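Long-range contacts in MHC class I protein (Ginglymostoma cirratum, PDB 6LUP), which probably presents short peptides on the cell surface to T cells, as MHC class I molecules do, together with its partner chain: residues 91-96 with 115-120; 128-133 with 148-153. All blocks are in the same frame, centred on the assembly; numbering follows the deposited sequence.

Both contacts belong to the peptide-binding platform of the class I molecule, an eight-stranded antiparallel sheet carrying the helices that wall the groove, and their centres lie about 17 Å apart. Along the chain they come in series: contact 1 closes before contact 2 opens. Contact 1 stays within the sheet, joining strand 91-100 to the hairpin that leads into strand 118-124; contact 2 ties the last strand, 129-131, to the start of helix 148-172. Strands 118-124 and 129-131 are neighbours in the sheet, and the contacts touch there, F120 O meeting T132 OG1 at 2.8 Å in a probable hydrogen bond. Floor and helical wall of one groove are thus joined step by step.

Contact 1 (91-96 with 115-120); sequences TYQLMC and WDSTDF
Y92 brings the hydroxyl end of its ring up to the F120 ring in the floor of the peptide-binding groove of the class I platform, Y92 OH lying 3.4 Å from F120 CD2. The two rings meet obliquely, their planes inclined at 71° and their centroids 6.0 Å apart. The hydroxyl of Y92 is hydrogen-bonded to H113 ND1 on the next strand, and both rings pack against apolar side chains of the bound peptide.

At the backbone level this is the end of an antiparallel pairing, Y92 opposite W115 as a non-hydrogen-bonded pair, just where strand 108-115 turns into strand 118-124 through a type I' turn, W115 to T118. The turn is closed on both sides by W115 and T118 backbone bonds, and T118 OG1 adds a second donor to W115 O, nearly in line with that carbonyl. D116, at the first corner, grips T91 twice: its N donates to T91 O, and its OD1 takes the N-H of T91 at 2.9 Å and 153°. The other oxygen, OD2, goes to H90, while the carboxylate carbon CG sits 3.9 Å above the centre of the W115 ring. CE3 of that indole also lies 3.3 Å from T91 O.

On the face of the sheet opposite Y92 and W115, Q93 reaches to the second turn corner, its NE2 bonded to the backbone of the partner protein's chain, whose aromatic side chains pack on Q93 and S117. A water accepts from S117 N and probably donates to Q93 OE1, and S117 OG donates to the same OE1 at 3.1 Å, 30° off the amide plane.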
loop_
_atom_site.group_PDB
_atom_site.type_symbol
_atom_site.label_atom_id
_atom_site.label_comp_id
_atom_site.label_asym_id
_atom_site.label_seq_id
_atom_site.Cartn_x
_atom_site.Cartn_y
_atom_site.Cartn_z
ATOM N N THR A 91 -1.297 16.556 -8.360
ATOM C CA THR A 91 -1.906 15.253 -8.119
ATOM C C THR A 91 -3.373 15.373 -7.715
ATOM O O THR A 91 -3.762 16.302 -7.002
ATOM C CB THR A 91 -1.142 14.501 -7.005
ATOM O OG1 THR A 91 0.211 14.290 -7.418
ATOM C CG2 THR A 91 -1.763 13.152 -6.708
ATOM N N TYR A 92 -4.182 14.431 -8.188
ATOM C CA TYR A 92 -5.499 14.203 -7.620
ATOM C C TYR A 92 -5.587 12.765 -7.113
ATOM O O TYR A 92 -5.020 11.850 -7.715
ATOM C CB TYR A 92 -6.603 14.482 -8.640
ATOM C CG TYR A 92 -7.966 14.701 -8.014
ATOM C CD1 TYR A 92 -8.382 15.974 -7.624
ATOM C CD2 TYR A 92 -8.837 13.636 -7.803
ATOM C CE1 TYR A 92 -9.626 16.180 -7.049
ATOM C CE2 TYR A 92 -10.082 13.830 -7.227
ATOM C CZ TYR A 92 -10.475 15.104 -6.854
ATOM O OH TYR A 92 -11.715 15.298 -6.284
ATOM N N GLN A 93 -6.287 12.572 -5.999
ATOM C CA GLN A 93 -6.442 11.246 -5.416
ATOM C C GLN A 93 -7.874 10.977 -4.983
ATOM O O GLN A 93 -8.566 11.880 -4.513
ATOM C CB GLN A 93 -5.497 11.067 -4.231
ATOM C CG GLN A 93 -4.037 10.935 -4.621
ATOM C CD GLN A 93 -3.107 11.134 -3.447
ATOM O OE1 GLN A 93 -2.873 12.259 -3.004
ATOM N NE2 GLN A 93 -2.566 10.039 -2.935
ATOM N N LEU A 94 -8.304 9.729 -5.150
ATOM C CA LEU A 94 -9.616 9.292 -4.696
ATOM C C LEU A 94 -9.484 7.974 -3.952
ATOM O O LEU A 94 -8.839 7.048 -4.431
ATOM C CB LEU A 94 -10.572 9.120 -5.876
ATOM C CG LEU A 94 -12.087 9.122 -5.651
ATOM C CD1 LEU A 94 -12.784 8.740 -6.944
ATOM C CD2 LEU A 94 -12.542 8.189 -4.546
ATOM N N MET A 95 -10.100 7.907 -2.779
ATOM C CA MET A 95 -10.200 6.684 -2.003
ATOM C C MET A 95 -11.662 6.382 -1.782
ATOM O O MET A 95 -12.384 7.218 -1.236
ATOM C CB MET A 95 -9.606 6.898 -0.619
ATOM C CG MET A 95 -8.179 6.452 -0.437
ATOM S SD MET A 95 -7.576 6.977 1.185
ATOM C CE MET A 95 -8.443 5.832 2.263
ATOM N N CYS A 96 -12.109 5.201 -2.177
ATOM C CA CYS A 96 -13.422 4.755 -1.731
ATOM C C CYS A 96 -13.430 3.271 -1.438
ATOM O O CYS A 96 -12.578 2.524 -1.929
ATOM C CB CYS A 96 -14.524 5.141 -2.722
ATOM S SG CYS A 96 -14.241 4.554 -4.396
ATOM N N TRP A 115 -6.463 16.726 -3.182
ATOM C CA TRP A 115 -5.739 17.540 -4.141
ATOM C C TRP A 115 -4.341 17.785 -3.583
ATOM O O TRP A 115 -4.189 18.221 -2.438
ATOM C CB TRP A 115 -6.501 18.848 -4.367
ATOM C CG TRP A 115 -5.689 19.991 -4.889
ATOM C CD1 TRP A 115 -5.380 21.137 -4.223
ATOM C CD2 TRP A 115 -5.092 20.108 -6.188
ATOM N NE1 TRP A 115 -4.627 21.962 -5.020
ATOM C CE2 TRP A 115 -4.432 21.354 -6.232
ATOM C CE3 TRP A 115 -5.048 19.281 -7.319
ATOM C CZ2 TRP A 115 -3.738 21.799 -7.357
ATOM C CZ3 TRP A 115 -4.352 19.725 -8.444
ATOM C CH2 TRP A 115 -3.708 20.973 -8.450
ATOM N N ASP A 116 -3.329 17.476 -4.390
ATOM C CA ASP A 116 -1.925 17.548 -3.967
ATOM C C ASP A 116 -1.709 16.934 -2.582
ATOM O O ASP A 116 -1.099 17.546 -1.707
ATOM C CB ASP A 116 -1.402 18.992 -4.023
ATOM C CG ASP A 116 -1.032 19.434 -5.433
ATOM O OD1 ASP A 116 -1.037 18.594 -6.355
ATOM O OD2 ASP A 116 -0.727 20.628 -5.620
ATOM N N SER A 117 -2.230 15.724 -2.402
ATOM C CA SER A 117 -2.075 14.942 -1.168
ATOM C C SER A 117 -2.590 15.615 0.115
ATOM O O SER A 117 -2.149 15.280 1.217
ATOM C CB SER A 117 -0.626 14.457 -1.002
ATOM O OG SER A 117 -0.260 13.581 -2.055
ATOM N N THR A 118 -3.527 16.551 -0.035
ATOM C CA THR A 118 -4.221 17.152 1.109
ATOM C C THR A 118 -5.738 17.009 0.954
ATOM O O THR A 118 -6.260 17.046 -0.165
ATOM C CB THR A 118 -3.871 18.647 1.297
ATOM O OG1 THR A 118 -4.213 19.376 0.114
ATOM C CG2 THR A 118 -2.389 18.834 1.599
ATOM N N ASP A 119 -6.431 16.849 2.083
ATOM C CA ASP A 119 -7.888 16.717 2.102
ATOM C C ASP A 119 -8.558 17.737 1.197
ATOM O O ASP A 119 -8.316 18.936 1.310
ATOM C CB ASP A 119 -8.426 16.866 3.526
ATOM C CG ASP A 119 -8.217 15.622 4.368
ATOM O OD1 ASP A 119 -7.424 14.739 3.977
ATOM O OD2 ASP A 119 -8.853 15.530 5.434
ATOM N N PHE A 120 -9.384 17.251 0.283
ATOM C CA PHE A 120 -10.121 18.135 -0.598
ATOM C C PHE A 120 -11.606 18.098 -0.267
ATOM O O PHE A 120 -12.185 19.117 0.106
ATOM C CB PHE A 120 -9.858 17.786 -2.065
ATOM C CG PHE A 120 -10.752 18.508 -3.031
ATOM C CD1 PHE A 120 -10.784 19.901 -3.071
ATOM C CD2 PHE A 120 -11.557 17.793 -3.914
ATOM C CE1 PHE A 120 -11.609 20.566 -3.962
ATOM C CE2 PHE A 120 -12.383 18.453 -4.809
ATOM C CZ PHE A 120 -12.410 19.842 -4.834
HETATM O O HOH W 1 -3.821 14.463 -4.586
#

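Contact 2 (128-133 with 148-153); sequences MVWVTP and MAFNQG
W130 donates its indole N-H to the side-chain oxygen of N151. NE1 is 2.6 Å from N151 OD1, short for such a pair, with an N-H...O angle of 159°; the oxygen sits at the edge of the indole, close to its plane. The amide is turned 40° from the ring, and the donor arrives somewhat above the amide plane. N151 points toward the strand. At the far end of the amide, ND2 donates to W144 O, so both polar ends of this buried side chain are engaged.

F150, one residue earlier, comes in beside the six-membered ring of the same indole. The two side chains cross at about a right angle, yet their ring planes are near parallel, only 12° apart, and slid by so much that the centroids are 5.7 Å apart and the rings barely overlap: the touch is F150 CE2 on W130 CZ2 at 3.4 Å. W130 therefore meets two successive residues of the helix, N151 through its N-H and F150 through the benzo carbon CZ2. F150 also touches a basic side chain of the bound peptide.

M128 closes the contact from the other end of the segment. Its chain folds back, bent at chi2 and chi3, and sets CE 3.3 Å from N151 O and 3.7 Å from N151 CB, with Q152 NE2 a looser neighbour. M128 and V129 both face D124 in a G1 beta bulge at the entry to the edge strand.

In the fold, W130 and M128 both lean on L123 of strand 118-124. W144 of helix 135-146 meets W130 edge-to-face and also packs against F150, so strand 129-131, the last of the platform, is clasped by both consecutive helices, 135-146 and 148-172.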
loop_
_atom_site.group_PDB
_atom_site.type_symbol
_atom_site.label_atom_id
_atom_site.label_comp_id
_atom_site.label_asym_id
_atom_site.label_seq_id
_atom_site.Cartn_x
_atom_site.Cartn_y
_atom_site.Cartn_z
ATOM N N MET A 128 -25.437 12.499 4.998
ATOM C CA MET A 128 -25.531 12.592 3.533
ATOM C C MET A 128 -25.189 13.986 3.008
ATOM O O MET A 128 -25.904 14.555 2.179
ATOM C CB MET A 128 -26.881 12.086 3.006
ATOM C CG MET A 128 -26.972 10.570 2.905
ATOM S SD MET A 128 -25.563 9.801 2.070
ATOM C CE MET A 128 -25.673 10.526 0.435
ATOM N N VAL A 129 -24.074 14.513 3.504
ATOM C CA VAL A 129 -23.570 15.823 3.111
ATOM C C VAL A 129 -22.064 15.714 2.850
ATOM O O VAL A 129 -21.377 14.889 3.462
ATOM C CB VAL A 129 -23.914 16.901 4.182
ATOM C CG1 VAL A 129 -23.041 16.761 5.426
ATOM C CG2 VAL A 129 -23.818 18.305 3.610
ATOM N N TRP A 130 -21.562 16.523 1.923
ATOM C CA TRP A 130 -20.133 16.548 1.619
ATOM C C TRP A 130 -19.406 17.550 2.504
ATOM O O TRP A 130 -19.900 18.653 2.742
ATOM C CB TRP A 130 -19.899 16.879 0.146
ATOM C CG TRP A 130 -20.427 15.830 -0.782
ATOM C CD1 TRP A 130 -21.678 15.774 -1.323
ATOM C CD2 TRP A 130 -19.722 14.682 -1.278
ATOM N NE1 TRP A 130 -21.798 14.665 -2.128
ATOM C CE2 TRP A 130 -20.614 13.976 -2.117
ATOM C CE3 TRP A 130 -18.424 14.183 -1.098
ATOM C CZ2 TRP A 130 -20.249 12.794 -2.774
ATOM C CZ3 TRP A 130 -18.063 13.005 -1.753
ATOM C CH2 TRP A 130 -18.973 12.328 -2.580
ATOM N N VAL A 131 -18.235 17.156 2.996
ATOM C CA VAL A 131 -17.427 18.029 3.847
ATOM C C VAL A 131 -16.107 18.408 3.173
ATOM O O VAL A 131 -15.490 17.594 2.482
ATOM C CB VAL A 131 -17.199 17.431 5.263
ATOM C CG1 VAL A 131 -18.526 17.050 5.906
ATOM C CG2 VAL A 131 -16.277 16.227 5.222
ATOM N N THR A 132 -15.701 19.659 3.359
ATOM C CA THR A 132 -14.458 20.174 2.794
ATOM C C THR A 132 -13.775 21.126 3.781
ATOM O O THR A 132 -14.395 22.085 4.252
ATOM C CB THR A 132 -14.680 20.872 1.431
ATOM O OG1 THR A 132 -13.459 21.476 0.987
ATOM C CG2 THR A 132 -15.775 21.943 1.517
ATOM N N PRO A 133 -12.500 20.855 4.113
ATOM C CA PRO A 133 -11.777 21.730 5.038
ATOM C C PRO A 133 -11.143 22.951 4.357
ATOM O O PRO A 133 -10.497 23.755 5.027
ATOM C CB PRO A 133 -10.695 20.808 5.601
ATOM C CG PRO A 133 -10.419 19.850 4.495
ATOM C CD PRO A 133 -11.706 19.669 3.738
ATOM N N MET A 148 -28.901 15.044 -5.828
ATOM C CA MET A 148 -29.547 13.906 -5.182
ATOM C C MET A 148 -29.104 12.572 -5.785
ATOM O O MET A 148 -28.614 11.696 -5.067
ATOM C CB MET A 148 -31.069 14.049 -5.280
ATOM C CG MET A 148 -31.854 12.902 -4.662
ATOM S SD MET A 148 -32.261 13.164 -2.925
ATOM C CE MET A 148 -33.629 14.316 -3.071
ATOM N N ALA A 149 -29.282 12.431 -7.100
ATOM C CA ALA A 149 -28.992 11.182 -7.809
ATOM C C ALA A 149 -27.536 10.747 -7.641
ATOM O O ALA A 149 -27.259 9.561 -7.467
ATOM C CB ALA A 149 -29.357 11.295 -9.282
ATOM N N PHE A 150 -26.618 11.708 -7.680
ATOM C CA PHE A 150 -25.214 11.437 -7.398
ATOM C C PHE A 150 -25.052 10.906 -5.975
ATOM O O PHE A 150 -24.455 9.845 -5.770
ATOM C CB PHE A 150 -24.372 12.698 -7.617
ATOM C CG PHE A 150 -22.905 12.526 -7.316
ATOM C CD1 PHE A 150 -22.127 11.604 -8.021
ATOM C CD2 PHE A 150 -22.288 13.312 -6.349
ATOM C CE1 PHE A 150 -20.770 11.457 -7.749
ATOM C CE2 PHE A 150 -20.933 13.174 -6.075
ATOM C CZ PHE A 150 -20.173 12.245 -6.774
ATOM N N ASN A 151 -25.616 11.635 -5.012
ATOM C CA ASN A 151 -25.486 11.314 -3.587
ATOM C C ASN A 151 -26.061 9.957 -3.203
ATOM O O ASN A 151 -25.377 9.144 -2.576
ATOM C CB ASN A 151 -26.124 12.408 -2.722
ATOM C CG ASN A 151 -25.321 13.696 -2.714
ATOM O OD1 ASN A 151 -24.116 13.698 -2.961
ATOM N ND2 ASN A 151 -25.992 14.804 -2.430
ATOM N N GLN A 152 -27.312 9.717 -3.583
ATOM C CA GLN A 152 -27.976 8.455 -3.285
ATOM C C GLN A 152 -27.312 7.297 -4.018
ATOM O O GLN A 152 -27.195 6.197 -3.475
ATOM C CB GLN A 152 -29.471 8.532 -3.610
ATOM C CG GLN A 152 -30.288 9.300 -2.581
ATOM C CD GLN A 152 -30.135 8.747 -1.170
ATOM O OE1 GLN A 152 -30.433 7.578 -0.905
ATOM N NE2 GLN A 152 -29.671 9.593 -0.254
ATOM N N GLY A 153 -26.867 7.563 -5.244
ATOM C CA GLY A 153 -26.136 6.583 -6.045
ATOM C C GLY A 153 -24.849 6.139 -5.375
ATOM O O GLY A 153 -24.616 4.943 -5.188
#